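Local structure of alpha-1,2-mannosidase (Bacteroides thetaiotaomicron, 2WW2) at residues 482-494 and 501-514. The protein hydrolyses alpha-mannosidic linkages, probably alpha-1,2 bonds, with inversion of configuration, as a calcium-dependent glycoside hydrolase of family GH92. Residues are numbered along the deposited sequence; the frame is centred on the assembly and turned at random.
Sequences RNLYYPEHGFMWT and WRDRFDATEWGGPF
The backbones of T494 and W501 come together where one main-chain hydrogen bond, R502 N to T494 O at 3.0 Å, ties the irregular loop 501-514 to the chain just past the hairpin 485-492. One residue earlier, W493 turns the edge of its indole to that loop, CG anti to the backbone N (chi1 -165°), and NE1 gives a nearly straight bond of 2.8 Å to R502 O, which lies in the indole plane although the N-H meets that carbonyl from above. The same oxygen accepts a hydrogen bond from a water that also bonds Y486 OH. F505 turns its edge to one face of the W493 indole, F505 CD1 lying 3.5 Å from W493 CD2, while its own face carries H489 in an offset stack, planes 13° apart. H489, F491, W493 and F505 make an aromatic cluster between hairpin and loop of this catalytic domain, and A507 CB sits over the F491 ring, 3.8 Å from its centroid. Y486 is sandwiched between H489 and the five-membered ring of W501, which stacks on it face to face with centroids 3.7 Å apart. A leucine in place of W493 offers no N-H and no flat face, and would probably leave R502 O short of one partner and the F505 ring freer to shift. Beyond the indole's far rim, E509 pairs with R504 of the second subunit, which also packs against W493.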
loop_
_atom_site.group_PDB
_atom_site.type_symbol
_atom_site.label_atom_id
_atom_site.label_comp_id
_atom_site.label_asym_id
_atom_site.label_seq_id
_atom_site.Cartn_x
_atom_site.Cartn_y
_atom_site.Cartn_z
ATOM N N ARG A 482 -22.096 20.400 8.087
ATOM C CA ARG A 482 -21.544 21.299 7.068
ATOM C C ARG A 482 -20.395 22.160 7.589
ATOM O O ARG A 482 -19.580 22.661 6.814
ATOM C CB ARG A 482 -22.634 22.208 6.483
ATOM C CG ARG A 482 -23.817 21.476 5.837
ATOM C CD ARG A 482 -24.763 22.524 5.225
ATOM N NE ARG A 482 -26.037 22.004 4.723
ATOM C CZ ARG A 482 -26.237 21.455 3.515
ATOM N NH1 ARG A 482 -25.237 21.293 2.647
ATOM N NH2 ARG A 482 -27.462 21.059 3.169
ATOM N N ASN A 483 -20.344 22.361 8.898
ATOM C CA ASN A 483 -19.394 23.282 9.469
ATOM C C ASN A 483 -17.979 22.712 9.462
ATOM O O ASN A 483 -17.017 23.439 9.700
ATOM C CB ASN A 483 -19.803 23.649 10.902
ATOM C CG ASN A 483 -21.046 24.510 10.951
ATOM O OD1 ASN A 483 -21.267 25.337 10.066
ATOM N ND2 ASN A 483 -21.867 24.326 11.981
ATOM N N LEU A 484 -17.845 21.414 9.189
ATOM C CA LEU A 484 -16.513 20.807 9.154
ATOM C C LEU A 484 -16.084 20.298 7.774
ATOM O O LEU A 484 -15.000 19.739 7.612
ATOM C CB LEU A 484 -16.396 19.686 10.204
ATOM C CG LEU A 484 -16.481 20.201 11.646
ATOM C CD1 LEU A 484 -16.392 19.038 12.644
ATOM C CD2 LEU A 484 -15.417 21.252 11.929
ATOM N N TYR A 485 -16.930 20.509 6.778
ATOM C CA TYR A 485 -16.573 20.164 5.416
ATOM C C TYR A 485 -15.586 21.208 4.866
ATOM O O TYR A 485 -15.876 22.404 4.845
ATOM C CB TYR A 485 -17.827 20.068 4.551
ATOM C CG TYR A 485 -17.551 19.507 3.179
ATOM C CD1 TYR A 485 -17.482 18.136 2.978
ATOM C CD2 TYR A 485 -17.355 20.347 2.084
ATOM C CE1 TYR A 485 -17.238 17.615 1.730
ATOM C CE2 TYR A 485 -17.099 19.833 0.824
ATOM C CZ TYR A 485 -17.037 18.463 0.658
ATOM O OH TYR A 485 -16.801 17.917 -0.577
ATOM N N TYR A 486 -14.403 20.745 4.469
ATOM C CA TYR A 486 -13.295 21.629 4.070
ATOM C C TYR A 486 -13.398 21.822 2.557
ATOM O O TYR A 486 -12.975 20.945 1.802
ATOM C CB TYR A 486 -11.968 20.931 4.399
ATOM C CG TYR A 486 -10.758 21.834 4.569
ATOM C CD1 TYR A 486 -10.721 23.111 4.023
ATOM C CD2 TYR A 486 -9.641 21.390 5.269
ATOM C CE1 TYR A 486 -9.583 23.937 4.192
ATOM C CE2 TYR A 486 -8.514 22.197 5.436
ATOM C CZ TYR A 486 -8.494 23.460 4.899
ATOM O OH TYR A 486 -7.363 24.234 5.081
ATOM N N PRO A 487 -13.961 22.959 2.103
ATOM C CA PRO A 487 -14.316 23.023 0.679
ATOM C C PRO A 487 -13.119 22.876 -0.260
ATOM O O PRO A 487 -13.227 22.174 -1.265
ATOM C CB PRO A 487 -14.987 24.401 0.515
ATOM C CG PRO A 487 -15.175 24.941 1.903
ATOM C CD PRO A 487 -14.228 24.214 2.824
ATOM N N GLU A 488 -11.986 23.498 0.072
ATOM C CA GLU A 488 -10.781 23.376 -0.763
ATOM C C GLU A 488 -10.337 21.925 -0.960
ATOM O O GLU A 488 -9.703 21.596 -1.968
ATOM C CB GLU A 488 -9.613 24.201 -0.197
ATOM N N HIS A 489 -10.654 21.055 -0.003
ATOM C CA HIS A 489 -10.185 19.679 -0.069
ATOM C C HIS A 489 -11.282 18.650 -0.358
ATOM O O HIS A 489 -10.983 17.549 -0.823
ATOM C CB HIS A 489 -9.412 19.325 1.200
ATOM C CG HIS A 489 -8.154 20.114 1.362
ATOM N ND1 HIS A 489 -7.034 19.887 0.594
ATOM C CD2 HIS A 489 -7.849 21.155 2.173
ATOM C CE1 HIS A 489 -6.088 20.744 0.932
ATOM N NE2 HIS A 489 -6.559 21.528 1.887
ATOM N N GLY A 490 -12.538 19.006 -0.089
ATOM C CA GLY A 490 -13.664 18.134 -0.422
ATOM C C GLY A 490 -13.870 16.981 0.551
ATOM O O GLY A 490 -14.426 15.931 0.190
ATOM N N PHE A 491 -13.429 17.180 1.792
ATOM C CA PHE A 491 -13.571 16.178 2.846
ATOM C C PHE A 491 -13.875 16.838 4.190
ATOM O O PHE A 491 -13.596 18.022 4.384
ATOM C CB PHE A 491 -12.258 15.428 3.018
ATOM C CG PHE A 491 -12.005 14.378 1.980
ATOM C CD1 PHE A 491 -12.512 13.096 2.139
ATOM C CD2 PHE A 491 -11.211 14.649 0.875
ATOM C CE1 PHE A 491 -12.255 12.113 1.199
ATOM C CE2 PHE A 491 -10.943 13.663 -0.066
ATOM C CZ PHE A 491 -11.467 12.393 0.095
ATOM N N MET A 492 -14.394 16.060 5.138
ATOM C CA MET A 492 -14.537 16.550 6.505
ATOM C C MET A 492 -13.139 16.705 7.108
ATOM O O MET A 492 -12.244 15.894 6.834
ATOM C CB MET A 492 -15.374 15.567 7.340
ATOM C CG MET A 492 -16.847 15.501 6.907
ATOM S SD MET A 492 -17.706 17.073 7.165
ATOM C CE MET A 492 -19.303 16.670 6.426
ATOM N N TRP A 493 -12.946 17.749 7.908
ATOM C CA TRP A 493 -11.653 17.962 8.576
ATOM C C TRP A 493 -11.968 18.501 9.966
ATOM O O TRP A 493 -13.009 18.157 10.532
ATOM C CB TRP A 493 -10.785 18.922 7.749
ATOM C CG TRP A 493 -9.326 18.987 8.080
ATOM C CD1 TRP A 493 -8.591 20.124 8.255
ATOM C CD2 TRP A 493 -8.406 17.889 8.220
ATOM N NE1 TRP A 493 -7.279 19.806 8.509
ATOM C CE2 TRP A 493 -7.140 18.442 8.501
ATOM C CE3 TRP A 493 -8.537 16.489 8.158
ATOM C CZ2 TRP A 493 -6.001 17.652 8.711
ATOM C CZ3 TRP A 493 -7.396 15.704 8.366
ATOM C CH2 TRP A 493 -6.151 16.290 8.639
ATOM N N THR A 494 -11.092 19.341 10.516
ATOM C CA THR A 494 -11.277 19.806 11.883
ATOM C C THR A 494 -10.788 21.245 12.021
ATOM O O THR A 494 -9.915 21.683 11.260
ATOM C CB THR A 494 -10.530 18.917 12.891
ATOM O OG1 THR A 494 -10.802 19.369 14.223
ATOM C CG2 THR A 494 -9.008 18.973 12.646
ATOM N N TRP A 501 -8.518 25.889 10.521
ATOM C CA TRP A 501 -8.403 24.489 10.076
ATOM C C TRP A 501 -7.068 23.882 10.527
ATOM O O TRP A 501 -6.022 24.542 10.500
ATOM C CB TRP A 501 -8.469 24.377 8.557
ATOM C CG TRP A 501 -9.773 24.721 7.887
ATOM C CD1 TRP A 501 -10.017 25.796 7.083
ATOM C CD2 TRP A 501 -10.988 23.946 7.898
ATOM N NE1 TRP A 501 -11.309 25.751 6.611
ATOM C CE2 TRP A 501 -11.926 24.628 7.096
ATOM C CE3 TRP A 501 -11.374 22.752 8.517
ATOM C CZ2 TRP A 501 -13.227 24.155 6.894
ATOM C CZ3 TRP A 501 -12.669 22.286 8.317
ATOM C CH2 TRP A 501 -13.578 22.989 7.513
ATOM N N ARG A 502 -7.087 22.620 10.930
ATOM C CA ARG A 502 -5.844 21.939 11.283
ATOM C C ARG A 502 -4.901 21.924 10.071
ATOM O O ARG A 502 -5.347 21.790 8.930
ATOM C CB ARG A 502 -6.132 20.517 11.782
ATOM C CG ARG A 502 -4.883 19.748 12.172
ATOM C CD ARG A 502 -5.149 18.533 13.048
ATOM N NE ARG A 502 -5.575 17.374 12.288
ATOM C CZ ARG A 502 -5.248 16.110 12.568
ATOM N NH1 ARG A 502 -4.460 15.815 13.593
ATOM N NH2 ARG A 502 -5.712 15.131 11.806
ATOM N N ASP A 503 -3.605 22.102 10.318
ATOM C CA ASP A 503 -2.600 22.144 9.255
ATOM C C ASP A 503 -2.544 20.827 8.484
ATOM O O ASP A 503 -2.872 19.771 9.027
ATOM C CB ASP A 503 -1.203 22.355 9.863
ATOM C CG ASP A 503 -1.027 23.728 10.502
ATOM O OD1 ASP A 503 -1.810 24.656 10.201
ATOM O OD2 ASP A 503 -0.072 23.881 11.298
ATOM N N ARG A 504 -2.086 20.897 7.241
ATOM C CA ARG A 504 -1.666 19.713 6.469
ATOM C C ARG A 504 -2.763 18.678 6.303
ATOM O O ARG A 504 -2.676 17.560 6.822
ATOM C CB ARG A 504 -0.402 19.064 7.052
ATOM C CG ARG A 504 0.832 19.954 7.036
ATOM C CD ARG A 504 1.364 20.231 5.617
ATOM N NE ARG A 504 2.332 19.228 5.165
ATOM C CZ ARG A 504 3.638 19.274 5.431
ATOM N NH1 ARG A 504 4.132 20.261 6.170
ATOM N NH2 ARG A 504 4.454 18.331 4.973
ATOM N N PHE A 505 -3.790 19.060 5.555
ATOM C CA PHE A 505 -4.907 18.178 5.314
ATOM C C PHE A 505 -4.437 16.828 4.792
ATOM O O PHE A 505 -3.584 16.761 3.928
ATOM C CB PHE A 505 -5.911 18.771 4.319
ATOM C CG PHE A 505 -6.979 17.784 3.943
ATOM C CD1 PHE A 505 -8.073 17.588 4.775
ATOM C CD2 PHE A 505 -6.838 16.982 2.821
ATOM C CE1 PHE A 505 -9.038 16.634 4.466
ATOM C CE2 PHE A 505 -7.798 16.025 2.509
ATOM C CZ PHE A 505 -8.897 15.853 3.329
ATOM N N ASP A 506 -5.009 15.750 5.314
ATOM C CA ASP A 506 -4.669 14.411 4.845
ATOM C C ASP A 506 -5.905 13.522 5.017
ATOM O O ASP A 506 -6.289 13.169 6.136
ATOM C CB ASP A 506 -3.476 13.863 5.639
ATOM C CG ASP A 506 -3.092 12.444 5.236
ATOM O OD1 ASP A 506 -3.761 11.846 4.376
ATOM O OD2 ASP A 506 -2.112 11.918 5.803
ATOM N N ALA A 507 -6.537 13.175 3.905
ATOM C CA ALA A 507 -7.781 12.423 3.947
ATOM C C ALA A 507 -7.624 11.028 4.551
ATOM O O ALA A 507 -8.612 10.414 4.977
ATOM C CB ALA A 507 -8.384 12.346 2.544
ATOM N N THR A 508 -6.388 10.529 4.607
ATOM C CA THR A 508 -6.150 9.140 5.000
ATOM C C THR A 508 -5.644 9.026 6.431
ATOM O O THR A 508 -5.428 7.929 6.931
ATOM C CB THR A 508 -5.132 8.433 4.051
ATOM O OG1 THR A 508 -3.839 9.048 4.174
ATOM C CG2 THR A 508 -5.573 8.539 2.620
ATOM N N GLU A 509 -5.478 10.159 7.101
ATOM C CA GLU A 509 -4.872 10.160 8.434
ATOM C C GLU A 509 -5.856 9.788 9.557
ATOM O O GLU A 509 -6.858 10.462 9.777
ATOM C CB GLU A 509 -4.206 11.517 8.700
ATOM C CG GLU A 509 -3.539 11.638 10.061
ATOM C CD GLU A 509 -2.907 13.008 10.246
ATOM O OE1 GLU A 509 -2.144 13.201 11.216
ATOM O OE2 GLU A 509 -3.168 13.893 9.409
ATOM N N TRP A 510 -5.548 8.707 10.269
ATOM C CA TRP A 510 -6.390 8.236 11.359
ATOM C C TRP A 510 -6.202 9.043 12.618
ATOM O O TRP A 510 -5.211 9.758 12.761
ATOM C CB TRP A 510 -6.089 6.763 11.656
ATOM C CG TRP A 510 -6.741 5.842 10.691
ATOM C CD1 TRP A 510 -6.636 5.873 9.325
ATOM C CD2 TRP A 510 -7.601 4.739 11.005
ATOM N NE1 TRP A 510 -7.390 4.859 8.774
ATOM C CE2 TRP A 510 -7.989 4.148 9.781
ATOM C CE3 TRP A 510 -8.079 4.194 12.201
ATOM C CZ2 TRP A 510 -8.838 3.034 9.718
ATOM C CZ3 TRP A 510 -8.919 3.088 12.145
ATOM C CH2 TRP A 510 -9.293 2.520 10.907
ATOM N N GLY A 511 -7.164 8.937 13.527
ATOM C CA GLY A 511 -6.979 9.432 14.882
ATOM C C GLY A 511 -7.238 10.914 14.936
ATOM O O GLY A 511 -7.882 11.448 14.050
ATOM N N GLY A 512 -6.724 11.571 15.973
ATOM C CA GLY A 512 -6.888 13.009 16.136
ATOM C C GLY A 512 -8.360 13.360 16.301
ATOM O O GLY A 512 -9.013 12.910 17.249
ATOM N N PRO A 513 -8.899 14.154 15.371
ATOM C CA PRO A 513 -10.312 14.551 15.408
ATOM C C PRO A 513 -11.249 13.426 14.967
ATOM O O PRO A 513 -12.473 13.584 15.033
ATOM C CB PRO A 513 -10.377 15.668 14.370
ATOM C CG PRO A 513 -9.328 15.258 13.354
ATOM C CD PRO A 513 -8.189 14.748 14.220
ATOM N N PHE A 514 -10.682 12.307 14.513
ATOM C CA PHE A 514 -11.499 11.190 14.078
ATOM C C PHE A 514 -11.417 10.029 15.047
ATOM O O PHE A 514 -10.477 9.933 15.835
ATOM C CB PHE A 514 -11.129 10.740 12.660
ATOM C CG PHE A 514 -11.321 11.808 11.626
ATOM C CD1 PHE A 514 -12.597 12.197 11.235
ATOM C CD2 PHE A 514 -10.227 12.456 11.069
ATOM C CE1 PHE A 514 -12.772 13.219 10.288
ATOM C CE2 PHE A 514 -10.405 13.473 10.115
ATOM C CZ PHE A 514 -11.668 13.844 9.732
HETATM O O HOH W 1 -5.321 23.233 6.629
#